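Local coordinates for hydrolase (Rhizobium meliloti, PDB 5HOE) that acts as a carbohydrate acetylesterase of the GDSL (SGNH) hydrolase family and assembles as an octamer, at the interface of chains A and B and the interface of chains A and C. Coordinates in Å, arbitrary orientation; residue numbers count along the deposited sequence, not the author numbering. Chains: chain A/B/C, Hydrolase.

Contact 1: the interface of chains A and B. Residues chain A 28, 41, 64-67, 70, 87; chain B 65, 87, 90-91, 94-95.
Aromatic packing dominates this patch on the two-fold axis of the A/B dimer, where helix 84-95 of each chain meets the other. A:Tyr87 and B:Tyr87, each with CG anti to its backbone N (chi1 -178° in A:Tyr87), lay their rings face to face, planes 12° apart, while the side chains cross at about a right angle. The centroids are 4.0 Å apart. B:Met90 slides past A:Tyr87 in the opposite direction, its CB 3.5 Å from ring atom CD2.

A:Tyr87 OH and B:Tyr87 OH hydrogen-bond at 2.7 Å, direction not seen, and each also meets OE1 of its own chain's Glu65 from above the carboxylate plane. With one proton per hydroxyl, these bonds probably cannot all be donated at once. Bent at chi2, A:Glu65 and B:Glu65 come tip to tip, with OE2 to OE2 at 2.5 Å and carboxylate planes 60° apart; so close a pair suggests a shared proton. B:His95 NE2 bonds the anti lone pair of B:Glu65 OE2 at 3.2 Å, tilted from its ring plane, and weakly reaches A:Glu65 OE1 at 3.4 Å.

Water 1 joins A:Arg70 and A:Glu65 to the B:Ser94 hydroxyl, and water 3 links A:Arg41 NH1 to B:His95 ND1. Water 2 hydrogen-bonds A:Gly66 N at 2.9 Å and the carbonyl B:Ser94 O.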
loop_
_atom_site.group_PDB
_atom_site.type_symbol
_atom_site.label_atom_id
_atom_site.label_comp_id
_atom_site.label_asym_id
_atom_site.label_seq_id
_atom_site.Cartn_x
_atom_site.Cartn_y
_atom_site.Cartn_z
ATOM N N TRP A 28 13.111 29.383 -3.561
ATOM C CA TRP A 28 14.502 28.917 -3.548
ATOM C C TRP A 28 15.431 29.926 -4.226
ATOM O O TRP A 28 16.533 30.204 -3.736
ATOM C CB TRP A 28 14.608 27.552 -4.245
ATOM C CG TRP A 28 16.009 26.969 -4.215
ATOM C CD1 TRP A 28 16.630 26.398 -3.142
ATOM C CD2 TRP A 28 16.951 26.909 -5.302
ATOM N NE1 TRP A 28 17.892 25.987 -3.485
ATOM C CE2 TRP A 28 18.125 26.303 -4.798
ATOM C CE3 TRP A 28 16.927 27.330 -6.645
ATOM C CZ2 TRP A 28 19.252 26.084 -5.585
ATOM C CZ3 TRP A 28 18.061 27.118 -7.421
ATOM C CH2 TRP A 28 19.210 26.504 -6.884
ATOM N N ARG A 41 21.709 29.406 -7.835
ATOM C CA ARG A 41 20.796 30.045 -6.893
ATOM C C ARG A 41 21.167 31.510 -6.701
ATOM O O ARG A 41 22.348 31.851 -6.568
ATOM C CB ARG A 41 20.889 29.337 -5.537
ATOM C CG ARG A 41 19.737 29.639 -4.574
ATOM C CD ARG A 41 19.926 28.871 -3.283
ATOM N NE ARG A 41 18.776 29.035 -2.412
ATOM C CZ ARG A 41 18.684 28.551 -1.188
ATOM N NH1 ARG A 41 19.694 27.849 -0.674
ATOM N NH2 ARG A 41 17.566 28.763 -0.486
ATOM N N GLU A 64 13.702 29.978 5.465
ATOM C CA GLU A 64 13.481 29.654 4.062
ATOM C C GLU A 64 13.234 28.160 3.900
ATOM O O GLU A 64 14.052 27.332 4.336
ATOM C CB GLU A 64 14.701 30.059 3.243
ATOM C CG GLU A 64 15.039 31.532 3.337
ATOM C CD GLU A 64 16.216 31.879 2.464
ATOM O OE1 GLU A 64 17.368 31.670 2.887
ATOM O OE2 GLU A 64 15.984 32.328 1.340
ATOM N N GLU A 65 12.105 27.820 3.267
ATOM C CA GLU A 65 11.805 26.450 2.823
ATOM C C GLU A 65 11.291 26.485 1.378
ATOM O O GLU A 65 10.105 26.244 1.113
ATOM C CB GLU A 65 10.806 25.765 3.766
ATOM C CG GLU A 65 11.339 25.499 5.177
ATOM C CD GLU A 65 12.407 24.435 5.283
ATOM O OE1 GLU A 65 12.768 23.802 4.278
ATOM O OE2 GLU A 65 12.879 24.219 6.430
ATOM N N GLY A 66 12.200 26.761 0.444
ATOM C CA GLY A 66 11.891 26.774 -0.973
ATOM C C GLY A 66 12.511 25.561 -1.653
ATOM O O GLY A 66 13.683 25.257 -1.453
ATOM N N LEU A 67 11.719 24.905 -2.483
ATOM C CA LEU A 67 12.164 23.709 -3.186
ATOM C C LEU A 67 11.735 23.787 -4.641
ATOM O O LEU A 67 10.538 23.846 -4.942
ATOM C CB LEU A 67 11.605 22.451 -2.519
ATOM C CG LEU A 67 11.903 21.133 -3.223
ATOM C CD1 LEU A 67 13.406 20.857 -3.237
ATOM C CD2 LEU A 67 11.149 19.998 -2.522
ATOM N N ARG A 70 8.425 22.132 -6.548
ATOM C CA ARG A 70 7.434 21.756 -5.535
ATOM C C ARG A 70 6.019 22.129 -5.948
ATOM O O ARG A 70 5.764 23.227 -6.469
ATOM C CB ARG A 70 7.761 22.430 -4.194
ATOM C CG ARG A 70 6.739 22.158 -3.086
ATOM C CD ARG A 70 7.157 22.812 -1.805
ATOM N NE ARG A 70 8.015 21.964 -1.007
ATOM C CZ ARG A 70 8.940 22.398 -0.154
ATOM N NH1 ARG A 70 9.242 23.688 -0.016
ATOM N NH2 ARG A 70 9.588 21.518 0.572
ATOM N N TYR A 87 5.638 17.447 3.180
ATOM C CA TYR A 87 6.735 18.016 3.970
ATOM C C TYR A 87 6.292 19.105 4.944
ATOM O O TYR A 87 6.944 19.294 5.977
ATOM C CB TYR A 87 7.755 18.616 2.982
ATOM C CG TYR A 87 9.065 19.255 3.465
ATOM C CD1 TYR A 87 9.138 20.601 3.846
ATOM C CD2 TYR A 87 10.250 18.526 3.451
ATOM C CE1 TYR A 87 10.352 21.176 4.239
ATOM C CE2 TYR A 87 11.450 19.089 3.829
ATOM C CZ TYR A 87 11.504 20.412 4.213
ATOM O OH TYR A 87 12.726 20.948 4.598
ATOM N N GLU B 65 17.538 22.414 11.056
ATOM C CA GLU B 65 16.485 21.424 10.783
ATOM C C GLU B 65 16.435 20.431 11.955
ATOM O O GLU B 65 16.762 19.247 11.820
ATOM C CB GLU B 65 16.703 20.706 9.452
ATOM C CG GLU B 65 16.570 21.643 8.240
ATOM C CD GLU B 65 15.147 22.108 7.904
ATOM O OE1 GLU B 65 14.190 21.694 8.569
ATOM O OE2 GLU B 65 14.991 22.905 6.946
ATOM N N TYR B 87 12.445 12.848 5.365
ATOM C CA TYR B 87 12.480 14.300 5.178
ATOM C C TYR B 87 13.813 14.805 4.640
ATOM O O TYR B 87 13.838 15.844 3.991
ATOM C CB TYR B 87 12.192 14.986 6.533
ATOM C CG TYR B 87 12.127 16.532 6.662
ATOM C CD1 TYR B 87 13.280 17.317 6.834
ATOM C CD2 TYR B 87 10.901 17.174 6.727
ATOM C CE1 TYR B 87 13.196 18.722 6.989
ATOM C CE2 TYR B 87 10.791 18.573 6.896
ATOM C CZ TYR B 87 11.939 19.343 7.027
ATOM O OH TYR B 87 11.815 20.720 7.163
ATOM N N MET B 90 14.390 15.863 0.790
ATOM C CA MET B 90 13.703 17.118 0.482
ATOM C C MET B 90 14.440 18.312 1.093
ATOM O O MET B 90 14.580 19.367 0.466
ATOM C CB MET B 90 12.268 17.063 1.031
ATOM C CG MET B 90 11.334 16.125 0.257
ATOM S SD MET B 90 9.635 16.074 0.912
ATOM C CE MET B 90 9.655 14.784 2.142
ATOM N N ALA B 91 14.903 18.167 2.323
ATOM C CA ALA B 91 15.595 19.265 2.981
ATOM C C ALA B 91 16.905 19.589 2.275
ATOM O O ALA B 91 17.264 20.762 2.129
ATOM C CB ALA B 91 15.852 18.896 4.436
ATOM N N SER B 94 16.271 21.533 -0.895
ATOM C CA SER B 94 15.774 22.866 -0.560
ATOM C C SER B 94 16.882 23.831 -0.159
ATOM O O SER B 94 16.671 25.051 -0.200
ATOM C CB SER B 94 14.770 22.809 0.591
ATOM O OG SER B 94 13.642 22.008 0.287
ATOM N N HIS B 95 18.045 23.337 0.235
ATOM C CA HIS B 95 19.056 24.201 0.823
ATOM C C HIS B 95 20.395 24.187 0.105
ATOM O O HIS B 95 21.327 24.866 0.552
ATOM C CB HIS B 95 19.223 23.869 2.301
ATOM C CG HIS B 95 18.000 24.162 3.104
ATOM N ND1 HIS B 95 17.549 25.444 3.327
ATOM C CD2 HIS B 95 17.113 23.339 3.709
ATOM C CE1 HIS B 95 16.437 25.396 4.040
ATOM N NE2 HIS B 95 16.151 24.130 4.286
HETATM O O HOH W 1 11.598 23.144 1.747
HETATM O O HOH W 2 15.007 27.156 0.940
HETATM O O HOH W 3 19.006 27.677 2.318
#

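Contact 2: the interface of chains A and C. Residues chain A 119, 122-123, 126-127, 181, 185; chain C 78, 112-113, 163, 166-167.
The backbone is regular helix at A:Tyr119 in helix 118-133 (phi/psi -62°/-42°) and likewise at C:Gly166 in the short helix 162-167, whereas C:Asn78 sits in a loop. Helix 162-167 lays its backbone at C:Gly166 over one face of the A:Tyr119 ring, C:Gly166 C lying 3.6 Å from the ring centroid. A:Tyr119 has CG anti to the backbone N, and its phenol end enters between that helix backbone and C:Trp163. Its OH stands above one face of the indole, toward the rim, 3.2 Å from C:Trp163 CE2. The edge of the phenol ring meets C:Tyr113 in plane, through CE2 and CD2.

The opposite indole face is taken by A:Leu185 from helix 171-189: CD1 sits 3.6 Å from C:Trp163 CZ2, and CB lies over the six-membered ring. A:Ala122 CB comes to the indole edge at CH2.

C:Asn78 gives ND2 to the backbone carbonyl A:Asn123 O at 2.9 Å, 160° at the hydrogen, from above the carbonyl plane. The amides of the two asparagines are nearly parallel, and A:Lys127 CB packs 3.6 Å from C:Asn78 CG. Within chain C, C:Ser112 OG bonds C:Gly166 O and ties the two segments around the tyrosine together. The patch thus joins chains A and C by a tyrosine and a tryptophan wedged into each other's chain, probably helping to build the octamer.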
loop_
_atom_site.group_PDB
_atom_site.type_symbol
_atom_site.label_atom_id
_atom_site.label_comp_id
_atom_site.label_asym_id
_atom_site.label_seq_id
_atom_site.Cartn_x
_atom_site.Cartn_y
_atom_site.Cartn_z
ATOM N N TYR A 119 -9.329 25.097 -9.784
ATOM C CA TYR A 119 -9.928 24.907 -8.469
ATOM C C TYR A 119 -9.179 23.856 -7.664
ATOM O O TYR A 119 -8.942 24.045 -6.465
ATOM C CB TYR A 119 -11.417 24.560 -8.558
ATOM C CG TYR A 119 -12.037 24.623 -7.197
ATOM C CD1 TYR A 119 -12.419 25.836 -6.651
ATOM C CD2 TYR A 119 -12.170 23.478 -6.415
ATOM C CE1 TYR A 119 -12.952 25.911 -5.380
ATOM C CE2 TYR A 119 -12.693 23.551 -5.130
ATOM C CZ TYR A 119 -13.084 24.765 -4.628
ATOM O OH TYR A 119 -13.604 24.818 -3.355
ATOM N N ALA A 122 -6.089 25.494 -6.180
ATOM C CA ALA A 122 -6.450 26.300 -5.018
ATOM C C ALA A 122 -6.857 25.419 -3.843
ATOM O O ALA A 122 -6.550 25.740 -2.684
ATOM C CB ALA A 122 -7.559 27.273 -5.403
ATOM N N ASN A 123 -7.526 24.288 -4.122
ATOM C CA ASN A 123 -7.852 23.341 -3.058
ATOM C C ASN A 123 -6.593 22.710 -2.452
ATOM O O ASN A 123 -6.571 22.396 -1.253
ATOM C CB ASN A 123 -8.801 22.268 -3.581
ATOM C CG ASN A 123 -9.454 21.491 -2.472
ATOM O OD1 ASN A 123 -10.091 22.066 -1.581
ATOM N ND2 ASN A 123 -9.328 20.170 -2.527
ATOM N N GLY A 126 -5.406 25.087 -0.172
ATOM C CA GLY A 126 -6.241 24.994 1.012
ATOM C C GLY A 126 -5.775 23.907 1.958
ATOM O O GLY A 126 -5.846 24.069 3.178
ATOM N N LYS A 127 -5.303 22.780 1.408
ATOM C CA LYS A 127 -4.734 21.727 2.242
ATOM C C LYS A 127 -3.564 22.264 3.058
ATOM O O LYS A 127 -3.447 21.976 4.259
ATOM C CB LYS A 127 -4.282 20.549 1.364
ATOM C CG LYS A 127 -3.761 19.374 2.143
ATOM C CD LYS A 127 -3.309 18.259 1.242
ATOM C CE LYS A 127 -2.862 17.054 2.053
ATOM N NZ LYS A 127 -2.293 15.958 1.199
ATOM N N LEU A 181 -8.982 32.680 -7.331
ATOM C CA LEU A 181 -9.355 31.530 -6.520
ATOM C C LEU A 181 -8.648 31.542 -5.174
ATOM O O LEU A 181 -9.253 31.171 -4.158
ATOM C CB LEU A 181 -9.043 30.238 -7.273
ATOM C CG LEU A 181 -9.938 29.993 -8.491
ATOM C CD1 LEU A 181 -9.386 28.886 -9.406
ATOM C CD2 LEU A 181 -11.325 29.659 -8.020
ATOM N N LEU A 185 -10.341 31.545 -1.490
ATOM C CA LEU A 185 -9.930 30.582 -0.475
ATOM C C LEU A 185 -9.531 31.280 0.816
ATOM O O LEU A 185 -9.951 30.879 1.911
ATOM C CB LEU A 185 -8.740 29.790 -1.006
ATOM C CG LEU A 185 -7.944 28.949 0.014
ATOM C CD1 LEU A 185 -8.725 27.712 0.431
ATOM C CD2 LEU A 185 -6.598 28.554 -0.548
ATOM N N ASN C 78 -8.143 16.228 1.074
ATOM C CA ASN C 78 -7.616 17.073 2.131
ATOM C C ASN C 78 -7.960 16.583 3.528
ATOM O O ASN C 78 -7.481 17.169 4.503
ATOM C CB ASN C 78 -8.122 18.507 1.944
ATOM C CG ASN C 78 -7.531 19.183 0.717
ATOM O OD1 ASN C 78 -6.818 18.561 -0.077
ATOM N ND2 ASN C 78 -7.820 20.474 0.565
ATOM N N SER C 112 -16.829 19.649 -7.222
ATOM C CA SER C 112 -16.122 19.728 -8.495
ATOM C C SER C 112 -14.936 18.771 -8.553
ATOM O O SER C 112 -14.732 18.096 -9.567
ATOM C CB SER C 112 -15.669 21.172 -8.735
ATOM O OG SER C 112 -14.836 21.612 -7.684
ATOM N N TYR C 113 -14.136 18.703 -7.489
ATOM C CA TYR C 113 -12.880 17.946 -7.524
ATOM C C TYR C 113 -13.059 16.427 -7.415
ATOM O O TYR C 113 -12.070 15.690 -7.563
ATOM C CB TYR C 113 -11.917 18.471 -6.443
ATOM C CG TYR C 113 -12.450 18.520 -5.032
ATOM C CD1 TYR C 113 -12.495 17.372 -4.243
ATOM C CD2 TYR C 113 -12.874 19.715 -4.465
ATOM C CE1 TYR C 113 -12.966 17.404 -2.951
ATOM C CE2 TYR C 113 -13.339 19.761 -3.152
ATOM C CZ TYR C 113 -13.390 18.595 -2.403
ATOM O OH TYR C 113 -13.831 18.640 -1.101
ATOM N N TRP C 163 -15.888 30.810 -3.156
ATOM C CA TRP C 163 -15.214 29.564 -2.817
ATOM C C TRP C 163 -16.194 28.397 -2.825
ATOM O O TRP C 163 -15.888 27.330 -3.367
ATOM C CB TRP C 163 -14.496 29.667 -1.463
ATOM C CG TRP C 163 -13.641 28.452 -1.194
ATOM C CD1 TRP C 163 -13.816 27.512 -0.223
ATOM C CD2 TRP C 163 -12.495 28.036 -1.957
ATOM N NE1 TRP C 163 -12.847 26.545 -0.325
ATOM C CE2 TRP C 163 -12.024 26.840 -1.381
ATOM C CE3 TRP C 163 -11.831 28.557 -3.069
ATOM C CZ2 TRP C 163 -10.923 26.153 -1.886
ATOM C CZ3 TRP C 163 -10.736 27.880 -3.564
ATOM C CH2 TRP C 163 -10.287 26.698 -2.974
ATOM N N GLY C 166 -17.020 27.535 -6.508
ATOM C CA GLY C 166 -16.015 26.670 -7.106
ATOM C C GLY C 166 -16.052 25.258 -6.546
ATOM O O GLY C 166 -15.886 24.276 -7.283
ATOM N N MET C 167 -16.268 25.142 -5.238
ATOM C CA MET C 167 -16.322 23.839 -4.569
ATOM C C MET C 167 -17.383 22.943 -5.194
ATOM O O MET C 167 -17.180 21.730 -5.330
ATOM C CB MET C 167 -16.633 24.052 -3.083
ATOM C CG MET C 167 -16.432 22.818 -2.203
ATOM S SD MET C 167 -16.920 23.096 -0.493
ATOM C CE MET C 167 -15.687 24.287 0.032
#

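Contact 3: the interface of chains A and B. Residues chain A 96-97, 139-143; chain B 28, 30, 38-41.
Helix 25-28, which starts within the GDSL block that carries the family's nucleophilic serine, brings B:Trp28 to this part of the A/B dimer. There the 139-143 loop of chain A, with A:Leu96 and A:Pro97 just after helix 84-95, lies against B:Trp28, B:Trp30 and the 38-41 segment of chain B. A backbone bond anchors it. B:Thr39 N bonds the carbonyl A:Gly140 O in its plane at 3.0 Å, and next to it B:Pro38, following a cis peptide, packs its CB against A:Thr141 CA.

A:Tyr143 has CG anti to its carbonyl carbon (chi1 -70°) and points its phenol tip at the chain B backbone, where OH accepts from B:Arg41 N at 2.9 Å, nearly straight (169° at the hydrogen). A:Pro97 CB lies over the centre of the phenol ring. B:Leu40 crosses the tyrosine at about a right angle, CD2 being 3.6 Å from A:Tyr143 CE1.

B:Trp28 meets chain A through CH2, 3.7 Å from the methyl A:Thr141 CG2, and through NE1. A:Leu96 O takes weak bonds from that NE1 and from B:Arg41 NH1. The extended B:Arg41 lays CG over the indole and bonds B:Trp28 O through NE at 2.8 Å. The patch fastens the 139-143 loop onto the GDSL helix and loop 38-41 of the two-fold partner, presumably stabilising the octamer.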
loop_
_atom_site.group_PDB
_atom_site.type_symbol
_atom_site.label_atom_id
_atom_site.label_comp_id
_atom_site.label_asym_id
_atom_site.label_seq_id
_atom_site.Cartn_x
_atom_site.Cartn_y
_atom_site.Cartn_z
ATOM N N LEU A 96 8.625 25.756 14.986
ATOM C CA LEU A 96 7.892 26.467 16.037
ATOM C C LEU A 96 8.901 27.010 17.046
ATOM O O LEU A 96 9.950 26.409 17.262
ATOM C CB LEU A 96 6.872 25.559 16.713
ATOM C CG LEU A 96 5.630 25.152 15.912
ATOM C CD1 LEU A 96 4.677 24.354 16.784
ATOM C CD2 LEU A 96 4.889 26.347 15.322
ATOM N N PRO A 97 8.606 28.164 17.661
ATOM C CA PRO A 97 7.401 28.985 17.509
ATOM C C PRO A 97 7.407 29.809 16.221
ATOM O O PRO A 97 8.463 30.333 15.836
ATOM C CB PRO A 97 7.482 29.904 18.735
ATOM C CG PRO A 97 8.932 30.109 18.929
ATOM C CD PRO A 97 9.516 28.734 18.673
ATOM N N VAL A 139 5.419 19.261 18.357
ATOM C CA VAL A 139 5.768 18.116 19.192
ATOM C C VAL A 139 6.057 18.670 20.585
ATOM O O VAL A 139 7.144 19.187 20.838
ATOM C CB VAL A 139 6.991 17.368 18.647
ATOM C CG1 VAL A 139 7.313 16.161 19.537
ATOM C CG2 VAL A 139 6.806 16.920 17.216
ATOM N N GLY A 140 5.076 18.588 21.486
ATOM C CA GLY A 140 5.298 18.858 22.902
ATOM C C GLY A 140 5.532 20.306 23.302
ATOM O O GLY A 140 6.291 20.558 24.248
ATOM N N THR A 141 4.894 21.265 22.634
ATOM C CA THR A 141 5.030 22.671 22.989
ATOM C C THR A 141 3.673 23.297 23.288
ATOM O O THR A 141 2.626 22.751 22.923
ATOM C CB THR A 141 5.688 23.494 21.870
ATOM O OG1 THR A 141 4.683 23.940 20.940
ATOM C CG2 THR A 141 6.760 22.692 21.139
ATOM N N PRO A 142 3.657 24.450 23.952
ATOM C CA PRO A 142 2.408 25.197 24.145
ATOM C C PRO A 142 2.168 26.268 23.095
ATOM O O PRO A 142 1.285 27.102 23.291
ATOM C CB PRO A 142 2.667 25.862 25.499
ATOM C CG PRO A 142 4.127 26.233 25.409
ATOM C CD PRO A 142 4.789 25.128 24.610
ATOM N N TYR A 143 2.927 26.272 22.005
ATOM C CA TYR A 143 2.896 27.398 21.088
ATOM C C TYR A 143 1.613 27.386 20.247
ATOM O O TYR A 143 1.102 26.322 19.892
ATOM C CB TYR A 143 4.110 27.332 20.171
ATOM C CG TYR A 143 5.428 27.632 20.864
ATOM C CD1 TYR A 143 5.589 28.784 21.634
ATOM C CD2 TYR A 143 6.506 26.763 20.747
ATOM C CE1 TYR A 143 6.794 29.072 22.248
ATOM C CE2 TYR A 143 7.717 27.036 21.368
ATOM C CZ TYR A 143 7.856 28.186 22.121
ATOM O OH TYR A 143 9.064 28.467 22.717
ATOM N N TRP B 28 16.687 21.115 17.992
ATOM C CA TRP B 28 15.590 22.084 18.068
ATOM C C TRP B 28 15.730 22.980 19.289
ATOM O O TRP B 28 15.475 24.192 19.216
ATOM C CB TRP B 28 14.248 21.350 18.107
ATOM C CG TRP B 28 13.031 22.283 18.183
ATOM C CD1 TRP B 28 12.475 22.975 17.148
ATOM C CD2 TRP B 28 12.232 22.584 19.337
ATOM N NE1 TRP B 28 11.396 23.690 17.582
ATOM C CE2 TRP B 28 11.220 23.465 18.921
ATOM C CE3 TRP B 28 12.276 22.193 20.680
ATOM C CZ2 TRP B 28 10.270 23.986 19.810
ATOM C CZ3 TRP B 28 11.334 22.688 21.549
ATOM C CH2 TRP B 28 10.341 23.580 21.114
ATOM N N TRP B 30 14.974 21.783 23.019
ATOM C CA TRP B 30 13.984 21.502 24.052
ATOM C C TRP B 30 14.529 21.890 25.439
ATOM O O TRP B 30 15.548 21.359 25.886
ATOM C CB TRP B 30 13.652 20.007 23.987
ATOM C CG TRP B 30 12.676 19.504 24.998
ATOM C CD1 TRP B 30 12.859 19.415 26.350
ATOM C CD2 TRP B 30 11.359 18.993 24.738
ATOM N NE1 TRP B 30 11.730 18.897 26.946
ATOM C CE2 TRP B 30 10.801 18.618 25.980
ATOM C CE3 TRP B 30 10.602 18.812 23.579
ATOM C CZ2 TRP B 30 9.520 18.086 26.095
ATOM C CZ3 TRP B 30 9.320 18.283 23.693
ATOM C CH2 TRP B 30 8.791 17.935 24.943
ATOM N N PRO B 38 4.395 20.003 28.344
ATOM C CA PRO B 38 5.113 20.595 27.210
ATOM C C PRO B 38 6.188 21.582 27.670
ATOM O O PRO B 38 6.336 21.841 28.876
ATOM C CB PRO B 38 4.001 21.315 26.436
ATOM C CG PRO B 38 3.080 21.768 27.504
ATOM C CD PRO B 38 3.098 20.671 28.566
ATOM N N THR B 39 6.945 22.117 26.718
ATOM C CA THR B 39 8.035 23.017 27.052
ATOM C C THR B 39 8.246 24.037 25.941
ATOM O O THR B 39 7.733 23.908 24.821
ATOM C CB THR B 39 9.342 22.262 27.339
ATOM O OG1 THR B 39 10.238 23.120 28.061
ATOM C CG2 THR B 39 10.008 21.824 26.045
ATOM N N LEU B 40 9.073 25.019 26.260
ATOM C CA LEU B 40 9.441 26.092 25.352
ATOM C C LEU B 40 10.760 25.772 24.659
ATOM O O LEU B 40 11.487 24.839 25.026
ATOM C CB LEU B 40 9.568 27.401 26.132
ATOM C CG LEU B 40 8.262 27.845 26.802
ATOM C CD1 LEU B 40 8.512 28.837 27.936
ATOM C CD2 LEU B 40 7.329 28.445 25.771
ATOM N N ARG B 41 11.073 26.571 23.651
ATOM C CA ARG B 41 12.303 26.417 22.889
ATOM C C ARG B 41 13.376 27.379 23.397
ATOM O O ARG B 41 13.108 28.565 23.637
ATOM C CB ARG B 41 12.026 26.701 21.412
ATOM C CG ARG B 41 13.124 26.269 20.463
ATOM C CD ARG B 41 12.781 26.638 19.018
ATOM N NE ARG B 41 13.734 26.072 18.070
ATOM C CZ ARG B 41 13.709 26.291 16.764
ATOM N NH1 ARG B 41 12.752 27.037 16.221
ATOM N NH2 ARG B 41 14.630 25.754 15.993
#

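Contact 1 and contact 3 belong to the same two-fold A/B interface, their C-alpha centres about 22 Å apart, and Trp28 and Arg41 serve in both: the chain A copies border contact 1, the chain B copies contact 3. Helix 84-95 ties them further, since it supplies the axial residues of contact 1 and leads directly into Leu96 and Pro97. Contact 2 lies about 25 Å from contact 1 and 32 Å from contact 3, on different helices of chain A facing chain C. With two separate surfaces for two neighbours, each subunit can extend the dimer toward the octamer.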